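Side-chain contact in TIR-NB-LRR type resistance protein RPV1 (Vitis rotundifolia, PDB 5KU7), which is a TIR-NB-LRR plant resistance protein, a class of intracellular immune receptor, represented here by its TIR domain: residues D80-V83 with K84-C88. Numbering follows the deposited sequence.
Sequences DELV and KIMEC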
# COMPACT_ATOMS: atom_id res chain seq x y z
N ASP A 80 -23.80 7.37 -4.34
CA ASP A 80 -24.33 8.25 -5.39
C ASP A 80 -23.36 8.26 -6.56
O ASP A 80 -23.77 8.30 -7.72
CB ASP A 80 -24.56 9.67 -4.85
CG ASP A 80 -25.81 9.76 -4.00
OD1 ASP A 80 -26.72 8.92 -4.18
OD2 ASP A 80 -25.88 10.68 -3.15
N GLU A 81 -22.07 8.21 -6.24
CA GLU A 81 -21.01 8.06 -7.23
C GLU A 81 -21.22 6.84 -8.11
O GLU A 81 -21.14 6.91 -9.34
CB GLU A 81 -19.67 7.93 -6.52
CG GLU A 81 -18.53 8.54 -7.27
CD GLU A 81 -17.34 8.77 -6.38
OE1 GLU A 81 -16.65 7.78 -6.05
OE2 GLU A 81 -17.13 9.94 -5.97
N LEU A 82 -21.46 5.72 -7.44
CA LEU A 82 -21.61 4.44 -8.10
C LEU A 82 -22.82 4.40 -9.00
O LEU A 82 -22.78 3.78 -10.06
CB LEU A 82 -21.72 3.32 -7.06
CG LEU A 82 -21.74 1.91 -7.64
CD1 LEU A 82 -20.51 1.64 -8.49
CD2 LEU A 82 -21.89 0.89 -6.53
N VAL A 83 -23.91 5.04 -8.57
CA VAL A 83 -25.13 5.10 -9.40
C VAL A 83 -24.85 5.83 -10.70
O VAL A 83 -25.23 5.37 -11.77
CB VAL A 83 -26.29 5.79 -8.67
CG1 VAL A 83 -27.46 6.00 -9.62
CG2 VAL A 83 -26.72 4.97 -7.46
N LYS A 84 -24.17 6.97 -10.60
CA LYS A 84 -23.78 7.74 -11.78
C LYS A 84 -22.92 6.89 -12.72
O LYS A 84 -23.12 6.90 -13.93
CB LYS A 84 -23.00 8.99 -11.38
CG LYS A 84 -22.57 9.82 -12.59
CD LYS A 84 -23.84 10.38 -13.33
CE LYS A 84 -23.46 11.21 -14.55
NZ LYS A 84 -24.65 11.88 -15.19
N ILE A 85 -21.96 6.17 -12.14
CA ILE A 85 -21.05 5.32 -12.89
C ILE A 85 -21.81 4.26 -13.68
O ILE A 85 -21.53 4.02 -14.85
CB ILE A 85 -20.04 4.64 -11.95
CG1 ILE A 85 -19.01 5.67 -11.47
CG2 ILE A 85 -19.35 3.48 -12.63
CD1 ILE A 85 -18.23 5.25 -10.22
N MET A 86 -22.78 3.64 -13.03
CA MET A 86 -23.54 2.59 -13.67
C MET A 86 -24.50 3.14 -14.73
O MET A 86 -24.78 2.47 -15.72
CB MET A 86 -24.28 1.79 -12.61
CG MET A 86 -23.33 1.09 -11.64
SD MET A 86 -22.03 0.14 -12.48
CE MET A 86 -23.02 -1.05 -13.38
N GLU A 87 -25.01 4.36 -14.51
CA GLU A 87 -25.85 5.05 -15.49
C GLU A 87 -25.08 5.36 -16.76
O GLU A 87 -25.60 5.22 -17.87
CB GLU A 87 -26.42 6.33 -14.88
CG GLU A 87 -27.45 6.08 -13.78
CD GLU A 87 -28.04 7.36 -13.22
OE1 GLU A 87 -27.56 8.45 -13.58
OE2 GLU A 87 -28.99 7.25 -12.42
N CYS A 88 -23.84 5.82 -16.61
CA CYS A 88 -22.98 6.11 -17.77
C CYS A 88 -22.65 4.82 -18.48
O CYS A 88 -22.26 4.81 -19.64
CB CYS A 88 -21.68 6.79 -17.34
SG CYS A 88 -21.91 8.39 -16.61
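V83 and E87, one helical turn apart on helix 76-91, meet where CG1 of V83 lies 3.4 Å from OE2 of E87, and the two side chains slant across one another. V83 sends CG1 there because that methyl stands anti to its backbone N (chi1 172°), on the carbonyl side and so facing the next turn. E87 runs extended beyond CG, and the methyl only borders its carboxylate.

One residue earlier along the helix, L82 and M86 touch more loosely, CD1 of L82 to CG of M86 at 4.3 Å. Beyond CG, the bends of the methionine at chi2 and chi3 turn its methyl CE away from L82. CG1 of I85 passes 3.3 Å from the carbonyl O of E81, and CD1 of I85 just reaches CG of E81 at 4.4 Å.

Beneath these side chains run four successive i to i+4 backbone bonds, from the N-H groups of K84, I85, M86 and E87 to the carbonyls of D80, E81, L82 and V83. The K84 N to D80 O bond is the longest at 3.2 Å, and E87 N to V83 O the shortest at 2.9 Å.

The polar ends find their partners in other parts of the chain: E87 forms a salt bridge through OE2 with R132, K84 one with E59, and D80 one with K129 plus a hydrogen bond with the indole of W133, while the E81 carboxylate is hydrogen-bonded to S13. L82 and I85 pack on strand 61-68, V83 on helix 130-141 and K84 on helix 52-59. The whole is regular alpha-helix, the connecting helix of a beta-alpha-beta crossover between parallel strands 61-68 and 95-101 in the flavodoxin-like TIR fold.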